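Local coordinates for protein tapirin (Caldicellulosiruptor kristjanssonii, PDB 6N2B) that probably attaches the cells of this extremely thermophilic bacterium to cellulose, through a calcium-binding C-terminal beta-helix domain, at residues F205-Y210 with F415-R420; M421-L426 with I512-T517; E461-V466 with T493-Y498. One frame throughout, in Å; residues are numbered along the deposited sequence.

Contact 1. Residues F205-Y210 with F415-R420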
loop_
_atom_site.group_PDB
_atom_site.type_symbol
_atom_site.label_atom_id
_atom_site.label_comp_id
_atom_site.label_asym_id
_atom_site.label_seq_id
_atom_site.Cartn_x
_atom_site.Cartn_y
_atom_site.Cartn_z
ATOM N N PHE A 205 14.156 5.678 3.208
ATOM C CA PHE A 205 14.850 4.522 2.656
ATOM C C PHE A 205 14.249 3.191 3.085
ATOM O O PHE A 205 14.776 2.141 2.691
ATOM C CB PHE A 205 16.336 4.608 3.020
ATOM C CG PHE A 205 16.987 5.830 2.450
ATOM C CD1 PHE A 205 17.306 5.889 1.102
ATOM C CD2 PHE A 205 17.181 6.956 3.227
ATOM C CE1 PHE A 205 17.857 7.029 0.551
ATOM C CE2 PHE A 205 17.716 8.094 2.680
ATOM C CZ PHE A 205 18.061 8.129 1.337
ATOM N N GLU A 206 13.163 3.211 3.865
ATOM C CA GLU A 206 12.384 2.016 4.148
ATOM C C GLU A 206 11.379 1.697 3.042
ATOM O O GLU A 206 10.875 0.573 2.977
ATOM C CB GLU A 206 11.680 2.173 5.503
ATOM C CG GLU A 206 10.369 1.366 5.717
ATOM C CD GLU A 206 10.557 -0.170 5.705
ATOM O OE1 GLU A 206 11.698 -0.658 5.879
ATOM O OE2 GLU A 206 9.548 -0.890 5.497
ATOM N N TYR A 207 11.119 2.616 2.127
ATOM C CA TYR A 207 10.015 2.433 1.197
ATOM C C TYR A 207 10.450 1.681 -0.060
ATOM O O TYR A 207 11.515 1.949 -0.629
ATOM C CB TYR A 207 9.376 3.785 0.876
ATOM C CG TYR A 207 8.558 4.181 2.078
ATOM C CD1 TYR A 207 9.161 4.765 3.199
ATOM C CD2 TYR A 207 7.203 3.876 2.144
ATOM C CE1 TYR A 207 8.421 5.083 4.322
ATOM C CE2 TYR A 207 6.453 4.182 3.271
ATOM C CZ TYR A 207 7.064 4.778 4.356
ATOM O OH TYR A 207 6.301 5.067 5.467
ATOM N N ALA A 208 9.648 0.673 -0.428
ATOM C CA ALA A 208 9.755 0.091 -1.756
ATOM C C ALA A 208 9.151 1.031 -2.793
ATOM O O ALA A 208 9.697 1.201 -3.896
ATOM C CB ALA A 208 9.075 -1.274 -1.784
ATOM N N VAL A 209 8.048 1.682 -2.439
ATOM C CA VAL A 209 7.433 2.699 -3.278
ATOM C C VAL A 209 7.236 3.939 -2.416
ATOM O O VAL A 209 6.477 3.909 -1.442
ATOM C CB VAL A 209 6.095 2.229 -3.878
ATOM C CG1 VAL A 209 5.487 3.302 -4.759
ATOM C CG2 VAL A 209 6.288 0.972 -4.672
ATOM N N TYR A 210 7.919 5.018 -2.762
ATOM C CA TYR A 210 7.675 6.320 -2.153
ATOM C C TYR A 210 7.161 7.233 -3.252
ATOM O O TYR A 210 7.896 7.550 -4.189
ATOM C CB TYR A 210 8.940 6.889 -1.519
ATOM C CG TYR A 210 8.701 8.162 -0.741
ATOM C CD1 TYR A 210 8.675 9.396 -1.379
ATOM C CD2 TYR A 210 8.504 8.132 0.640
ATOM C CE1 TYR A 210 8.456 10.556 -0.672
ATOM C CE2 TYR A 210 8.286 9.292 1.360
ATOM C CZ TYR A 210 8.264 10.501 0.700
ATOM O OH TYR A 210 8.056 11.670 1.408
ATOM N N PHE A 415 2.902 14.020 10.813
ATOM C CA PHE A 415 4.199 14.026 10.145
ATOM C C PHE A 415 4.054 14.637 8.756
ATOM O O PHE A 415 3.244 14.161 7.944
ATOM C CB PHE A 415 4.771 12.615 10.062
ATOM C CG PHE A 415 6.220 12.579 9.716
ATOM C CD1 PHE A 415 7.185 12.714 10.697
ATOM C CD2 PHE A 415 6.624 12.419 8.403
ATOM C CE1 PHE A 415 8.528 12.679 10.374
ATOM C CE2 PHE A 415 7.966 12.386 8.076
ATOM C CZ PHE A 415 8.918 12.516 9.061
ATOM N N ASP A 416 4.829 15.699 8.490
ATOM C CA ASP A 416 4.800 16.397 7.201
ATOM C C ASP A 416 5.891 15.800 6.307
ATOM O O ASP A 416 7.014 16.302 6.212
ATOM C CB ASP A 416 4.964 17.898 7.413
ATOM C CG ASP A 416 4.916 18.694 6.114
ATOM O OD1 ASP A 416 4.766 18.087 5.030
ATOM O OD2 ASP A 416 5.029 19.939 6.185
ATOM N N PHE A 417 5.533 14.695 5.639
ATOM C CA PHE A 417 6.482 13.950 4.814
ATOM C C PHE A 417 7.186 14.863 3.824
ATOM O O PHE A 417 8.400 14.753 3.619
ATOM C CB PHE A 417 5.765 12.821 4.063
ATOM C CG PHE A 417 5.523 11.587 4.893
ATOM C CD1 PHE A 417 4.359 11.455 5.648
ATOM C CD2 PHE A 417 6.450 10.553 4.916
ATOM C CE1 PHE A 417 4.127 10.326 6.414
ATOM C CE2 PHE A 417 6.223 9.411 5.686
ATOM C CZ PHE A 417 5.061 9.301 6.431
ATOM N N ASP A 418 6.440 15.780 3.210
ATOM C CA ASP A 418 7.028 16.656 2.205
ATOM C C ASP A 418 8.089 17.558 2.799
ATOM O O ASP A 418 9.041 17.931 2.107
ATOM C CB ASP A 418 5.943 17.500 1.563
ATOM C CG ASP A 418 5.533 16.976 0.232
ATOM O OD1 ASP A 418 6.449 16.754 -0.594
ATOM O OD2 ASP A 418 4.312 16.787 0.018
ATOM N N SER A 419 7.940 17.919 4.073
ATOM C CA SER A 419 8.870 18.840 4.704
ATOM C C SER A 419 10.282 18.273 4.796
ATOM O O SER A 419 11.231 19.038 4.998
ATOM C CB SER A 419 8.361 19.208 6.097
ATOM O OG SER A 419 8.455 18.110 6.980
ATOM N N ARG A 420 10.448 16.961 4.639
ATOM C CA ARG A 420 11.752 16.345 4.827
ATOM C C ARG A 420 12.675 16.482 3.620
ATOM O O ARG A 420 13.853 16.111 3.719
ATOM C CB ARG A 420 11.575 14.867 5.177
ATOM C CG ARG A 420 10.542 14.621 6.242
ATOM C CD ARG A 420 10.797 15.472 7.472
ATOM N NE ARG A 420 12.101 15.228 8.091
ATOM C CZ ARG A 420 12.589 15.945 9.105
ATOM N NH1 ARG A 420 13.776 15.666 9.613
ATOM N NH2 ARG A 420 11.881 16.950 9.615
HETATM O O HOH W 1 9.688 12.223 4.065
#
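Y210 and F417 mark the nearest approach of the two backbones, yet their CA atoms lie 10.4 Å apart, so the gap between 205-210, where the chain turns a corner, and the 3-10 segment 417-420 is crossed by aromatic side chains and one water. Y210 supplies most of the reach. With CG anti to the backbone N (chi1 -173°), its ring extends toward the 3-10 turn until OH comes to 3.7 Å from F417 CB. Just behind the hydroxyl, Y210 CE2 lies 4.2 Å from F417 CD2, which sits at the edge of the tyrosine ring, near its plane. F417 answers by directing its CB toward the strand, and the two side chains meet at a slant.

The water ties the same pair together by polar means: it donates to F417 O over 2.9 Å and also bonds Y210 OH at 3.2 Å. The tyrosine oxygen thus meets a hydrocarbon neighbour and a bridge to the 3-10 backbone at once. Y207 is more distant, its OH 4.4 Å from F417 CE2; that hydroxyl is bound to the carbonyl of W201. Within the second segment, F415 CD2 stands 3.6 Å above the F417 ring, over its centre, so an edge of one phenyl covers a face of the other.

Outside the two segments, Y229 stacks with both Y210 and F417, and I249 of strand 240-250 touches F417 and Y207. The contact therefore seats the loop that follows helix 408-413 against the beta-helix, beside strand 207-211, which runs parallel between strands 227-230 and 510-513; a salt bridge from D418 to R212 pins the same loop.

Contact 2. Residues M421-L426 with I512-T517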
loop_
_atom_site.group_PDB
_atom_site.type_symbol
_atom_site.label_atom_id
_atom_site.label_comp_id
_atom_site.label_asym_id
_atom_site.label_seq_id
_atom_site.Cartn_x
_atom_site.Cartn_y
_atom_site.Cartn_z
ATOM N N MET A 421 12.184 17.007 2.497
ATOM C CA MET A 421 12.971 17.105 1.277
ATOM C C MET A 421 12.611 18.391 0.564
ATOM O O MET A 421 11.589 19.023 0.851
ATOM C CB MET A 421 12.741 15.910 0.346
ATOM C CG MET A 421 11.334 15.848 -0.258
ATOM S SD MET A 421 10.940 14.296 -1.114
ATOM C CE MET A 421 11.339 13.081 0.154
ATOM N N SER A 422 13.466 18.768 -0.388
ATOM C CA SER A 422 13.235 19.931 -1.246
ATOM C C SER A 422 13.483 19.486 -2.680
ATOM O O SER A 422 14.632 19.353 -3.107
ATOM C CB SER A 422 14.135 21.098 -0.853
ATOM O OG SER A 422 14.173 21.251 0.563
ATOM N N VAL A 423 12.414 19.232 -3.421
ATOM C CA VAL A 423 12.551 18.766 -4.796
ATOM C C VAL A 423 12.899 19.958 -5.676
ATOM O O VAL A 423 12.207 20.981 -5.657
ATOM C CB VAL A 423 11.269 18.074 -5.275
ATOM C CG1 VAL A 423 11.360 17.748 -6.756
ATOM C CG2 VAL A 423 11.034 16.797 -4.475
ATOM N N THR A 424 13.996 19.840 -6.431
ATOM C CA THR A 424 14.336 20.826 -7.441
ATOM C C THR A 424 14.321 20.102 -8.781
ATOM O O THR A 424 13.227 19.782 -9.290
ATOM C CB THR A 424 15.683 21.512 -7.146
ATOM O OG1 THR A 424 16.632 20.560 -6.654
ATOM C CG2 THR A 424 15.504 22.634 -6.124
ATOM N N THR A 425 15.464 19.833 -9.389
ATOM C CA THR A 425 15.527 19.184 -10.686
ATOM C C THR A 425 16.294 17.869 -10.564
ATOM O O THR A 425 17.226 17.743 -9.748
ATOM C CB THR A 425 16.178 20.135 -11.711
ATOM O OG1 THR A 425 15.207 21.118 -12.116
ATOM C CG2 THR A 425 16.699 19.395 -12.941
ATOM N N LEU A 426 15.871 16.881 -11.334
ATOM C CA LEU A 426 16.666 15.669 -11.235
ATOM C C LEU A 426 17.820 15.720 -12.240
ATOM O O LEU A 426 17.628 16.152 -13.387
ATOM C CB LEU A 426 15.790 14.445 -11.492
ATOM C CG LEU A 426 15.135 13.815 -10.265
ATOM C CD1 LEU A 426 14.557 14.862 -9.372
ATOM C CD2 LEU A 426 14.062 12.819 -10.678
ATOM N N ILE A 512 11.160 5.763 -6.299
ATOM C CA ILE A 512 10.784 7.045 -5.721
ATOM C C ILE A 512 10.213 7.908 -6.832
ATOM O O ILE A 512 10.871 8.152 -7.848
ATOM C CB ILE A 512 11.976 7.751 -5.068
ATOM C CG1 ILE A 512 12.430 7.015 -3.808
ATOM C CG2 ILE A 512 11.623 9.212 -4.828
ATOM C CD1 ILE A 512 13.930 7.078 -3.579
ATOM N N THR A 513 9.000 8.375 -6.651
ATOM C CA THR A 513 8.332 9.153 -7.677
ATOM C C THR A 513 7.966 10.499 -7.080
ATOM O O THR A 513 7.514 10.577 -5.934
ATOM C CB THR A 513 7.095 8.423 -8.199
ATOM O OG1 THR A 513 6.039 8.531 -7.235
ATOM C CG2 THR A 513 7.416 6.940 -8.436
ATOM N N LEU A 514 8.183 11.560 -7.852
ATOM C CA LEU A 514 8.106 12.906 -7.323
ATOM C C LEU A 514 7.055 13.763 -7.993
ATOM O O LEU A 514 6.769 14.855 -7.495
ATOM C CB LEU A 514 9.474 13.595 -7.441
ATOM C CG LEU A 514 10.580 12.807 -6.737
ATOM C CD1 LEU A 514 11.946 13.105 -7.310
ATOM C CD2 LEU A 514 10.559 13.120 -5.271
ATOM N N GLY A 515 6.467 13.307 -9.085
ATOM C CA GLY A 515 5.427 14.076 -9.720
ATOM C C GLY A 515 4.117 14.007 -8.971
ATOM O O GLY A 515 3.869 13.078 -8.192
ATOM N N SER A 516 3.277 15.019 -9.230
ATOM C CA SER A 516 1.926 15.050 -8.673
ATOM C C SER A 516 1.169 13.764 -8.975
ATOM O O SER A 516 0.468 13.220 -8.113
ATOM C CB SER A 516 1.161 16.251 -9.228
ATOM O OG SER A 516 1.914 17.440 -9.055
ATOM N N THR A 517 1.298 13.267 -10.196
ATOM C CA THR A 517 0.677 12.026 -10.613
ATOM C C THR A 517 1.767 11.080 -11.106
ATOM O O THR A 517 2.807 11.516 -11.607
ATOM C CB THR A 517 -0.369 12.307 -11.695
ATOM O OG1 THR A 517 -1.358 11.270 -11.696
ATOM C CG2 THR A 517 0.290 12.428 -13.082
#
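L514 receives M421, V423 and L426, three side chains from an extended stretch without regular secondary structure, and carries the second segment's share of the contact almost alone. Its CB points toward that stretch but stops short of touching it, serving as the stem on which the branched end is presented. CG is anti to the carbonyl carbon (chi1 -57°), a torsion that carries the fork away from the leucine's own C=O and spreads the two methyls among different partners.

CD2 takes the first pair. It meets V423 CG2 at 3.8 Å, methyl against methyl, and lies 4.3 Å from M421 SD, so that the thioether sulfur forms a looser part of the same surface. The valine methyl used here is the one beside the backbone N. CD1 turns to the other end of the stretch and touches both branches of L426, CD1 at 3.8 Å and CD2 at 4.0 Å, one prong of L514 set against the fork of L426. No hydrogen bond joins the segments, and the attachment is made by methyl groups and sulfur alone. Polar anchoring of the stretch comes from outside the pair: L426 N is hydrogen-bonded to E454 OE1, and K484 NZ to the carbonyl of T424.

L514 stands just where strand 510-513 ends and a loop leads on to strand 520-522, and the connection from helix 408-413 to strand 436-441 runs past this point. Helix 536-546 packs here too, with L546 against L514 and I542 against I512, and its L546 shares a backbone hydrogen bond with S422; L514 is thus packed between the 421-426 loop and helix 536-546.

Contact 3. Residues E461-V466 with T493-Y498. With CA (calcium ion), chain C.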
loop_
_atom_site.group_PDB
_atom_site.type_symbol
_atom_site.label_atom_id
_atom_site.label_comp_id
_atom_site.label_asym_id
_atom_site.label_seq_id
_atom_site.Cartn_x
_atom_site.Cartn_y
_atom_site.Cartn_z
ATOM N N GLU A 461 15.752 3.945 -22.647
ATOM C CA GLU A 461 16.677 4.828 -21.947
ATOM C C GLU A 461 17.454 4.092 -20.866
ATOM O O GLU A 461 18.663 4.298 -20.708
ATOM C CB GLU A 461 15.902 5.985 -21.352
ATOM C CG GLU A 461 15.278 6.839 -22.412
ATOM C CD GLU A 461 14.301 7.813 -21.831
ATOM O OE1 GLU A 461 13.825 7.542 -20.695
ATOM O OE2 GLU A 461 14.019 8.836 -22.505
ATOM N N LEU A 462 16.771 3.215 -20.130
ATOM C CA LEU A 462 17.387 2.479 -19.031
ATOM C C LEU A 462 18.511 1.565 -19.515
ATOM O O LEU A 462 19.577 1.499 -18.893
ATOM C CB LEU A 462 16.305 1.676 -18.318
ATOM C CG LEU A 462 16.488 1.129 -16.922
ATOM C CD1 LEU A 462 16.899 2.234 -15.972
ATOM C CD2 LEU A 462 15.169 0.508 -16.505
ATOM N N ILE A 463 18.282 0.834 -20.607
ATOM C CA ILE A 463 19.332 -0.001 -21.189
ATOM C C ILE A 463 20.529 0.860 -21.607
ATOM O O ILE A 463 21.689 0.522 -21.327
ATOM C CB ILE A 463 18.776 -0.811 -22.378
ATOM C CG1 ILE A 463 17.713 -1.802 -21.913
ATOM C CG2 ILE A 463 19.875 -1.542 -23.096
ATOM C CD1 ILE A 463 16.789 -2.209 -23.019
ATOM N N THR A 464 20.265 1.989 -22.275
ATOM C CA THR A 464 21.349 2.892 -22.646
ATOM C C THR A 464 22.105 3.382 -21.414
ATOM O O THR A 464 23.330 3.222 -21.318
ATOM C CB THR A 464 20.806 4.079 -23.451
ATOM O OG1 THR A 464 20.183 3.609 -24.655
ATOM C CG2 THR A 464 21.928 5.033 -23.823
ATOM N N GLU A 465 21.390 3.974 -20.454
ATOM C CA GLU A 465 22.050 4.597 -19.314
ATOM C C GLU A 465 22.836 3.582 -18.492
ATOM O O GLU A 465 24.010 3.807 -18.177
ATOM C CB GLU A 465 21.030 5.312 -18.435
ATOM C CG GLU A 465 21.655 6.002 -17.241
ATOM C CD GLU A 465 22.196 7.366 -17.618
ATOM O OE1 GLU A 465 21.928 7.772 -18.773
ATOM O OE2 GLU A 465 22.867 8.023 -16.777
ATOM N N VAL A 466 22.215 2.458 -18.134
ATOM C CA VAL A 466 22.889 1.496 -17.261
ATOM C C VAL A 466 24.181 0.987 -17.905
ATOM O O VAL A 466 25.247 0.996 -17.282
ATOM C CB VAL A 466 21.935 0.340 -16.887
ATOM C CG1 VAL A 466 22.696 -0.817 -16.289
ATOM C CG2 VAL A 466 20.856 0.811 -15.897
ATOM N N THR A 493 10.643 -7.183 -22.336
ATOM C CA THR A 493 11.514 -8.347 -22.544
ATOM C C THR A 493 12.927 -7.947 -22.991
ATOM O O THR A 493 13.864 -8.752 -22.882
ATOM C CB THR A 493 10.857 -9.338 -23.531
ATOM O OG1 THR A 493 10.716 -8.762 -24.833
ATOM C CG2 THR A 493 9.484 -9.726 -23.039
ATOM N N SER A 494 13.100 -6.701 -23.434
ATOM C CA SER A 494 14.408 -6.121 -23.708
ATOM C C SER A 494 15.251 -5.865 -22.457
ATOM O O SER A 494 16.459 -5.649 -22.586
ATOM C CB SER A 494 14.218 -4.803 -24.426
ATOM O OG SER A 494 13.660 -3.870 -23.516
ATOM N N LEU A 495 14.652 -5.815 -21.262
ATOM C CA LEU A 495 15.435 -5.593 -20.043
ATOM C C LEU A 495 15.927 -6.927 -19.486
ATOM O O LEU A 495 15.191 -7.921 -19.512
ATOM C CB LEU A 495 14.605 -4.883 -18.979
ATOM C CG LEU A 495 13.969 -3.552 -19.375
ATOM C CD1 LEU A 495 12.995 -3.102 -18.318
ATOM C CD2 LEU A 495 15.031 -2.498 -19.562
ATOM N N PRO A 496 17.167 -7.008 -18.991
ATOM C CA PRO A 496 17.638 -8.274 -18.419
ATOM C C PRO A 496 16.962 -8.609 -17.107
ATOM O O PRO A 496 17.166 -9.713 -16.582
ATOM C CB PRO A 496 19.148 -8.042 -18.233
ATOM C CG PRO A 496 19.457 -6.828 -18.974
ATOM C CD PRO A 496 18.223 -5.990 -18.968
ATOM N N LEU A 497 16.187 -7.674 -16.562
ATOM C CA LEU A 497 15.379 -7.898 -15.376
ATOM C C LEU A 497 14.141 -8.734 -15.668
ATOM O O LEU A 497 13.483 -9.187 -14.720
ATOM C CB LEU A 497 14.969 -6.547 -14.771
ATOM C CG LEU A 497 16.090 -5.512 -14.657
ATOM C CD1 LEU A 497 15.553 -4.108 -14.318
ATOM C CD2 LEU A 497 17.096 -5.983 -13.611
ATOM N N TYR A 498 13.807 -8.940 -16.946
ATOM C CA TYR A 498 12.641 -9.726 -17.318
ATOM C C TYR A 498 12.932 -11.204 -17.119
ATOM O O TYR A 498 13.953 -11.712 -17.586
ATOM C CB TYR A 498 12.239 -9.458 -18.766
ATOM C CG TYR A 498 11.124 -10.356 -19.232
ATOM C CD1 TYR A 498 9.800 -10.099 -18.872
ATOM C CD2 TYR A 498 11.390 -11.474 -20.011
ATOM C CE1 TYR A 498 8.767 -10.929 -19.289
ATOM C CE2 TYR A 498 10.369 -12.312 -20.429
ATOM C CZ TYR A 498 9.057 -12.040 -20.065
ATOM O OH TYR A 498 8.043 -12.880 -20.482
HETATM CA CA CA C . 22.939 10.033 -18.949
#
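S494 and L495 meet I463 of helix 459-470, the CA atoms of I463 and L495 coming within 6.9 Å. In sequence order, T493 comes first, its CG2 lying over the centre of one face of the Y498 ring within the same segment. S494 is the first to touch the helix: its carbonyl O lies 3.5 Å from I463 CD1, and its OG 3.6 Å from the same methyl. The hydroxyl is hydrogen-bonded to the carbonyl of N491; its meeting with the I463 methyl is van der Waals contact. At L495 the CD2 methyl does the work, 3.6 Å from I463 CG1 and 4.3 Å from L462 CD2, settling against two consecutive residues of the helix. I463 reaches both partners because its CG1 is anti to the carbonyl carbon (chi1 -65°), sending the longer branch across the gap. From L495 the chain makes a type I beta turn, closed by Y498 N to L495 O at 3.1 Å; within it L497 turns its CB toward the helix and packs on L479 and L505.

Replacing I463 by an alanine would probably leave L495 CD2 and the S494 backbone without their neighbour and open a gap between helix and turn.

Another flank of the helix bears E465, whose OE1 binds calcium at 2.5 Å alongside D429 OD1 and the carbonyls of V431, A433 and L436. The chemistry is therefore divided: one side of the helix joins the turn through hydrocarbon packing, without a hydrogen bond, while another bears a carboxylate that coordinates calcium.

In the fold
Contacts 1 and 2 adjoin, their centres 11 Å apart. Strands 207-211 and 510-513 are parallel neighbours, and Y210 O to T513 N (2.8 Å) is a probable hydrogen bond between them; Y210 OH also packs on M421 CE at 3.8 Å. The two contacts thus fasten successive parts of one loop, 415-426, to adjacent strands. Contact 3 is separate, with centres about 27 Å from contact 1 and 23 Å from contact 2, and nearest atoms about 10 Å from the latter. Of the three, contact 3 holds a calcium ligand, E465; the side chain of L426 in contact 2 is about 11 Å from the ion and does not bind it, and contact 1 lies away from the site.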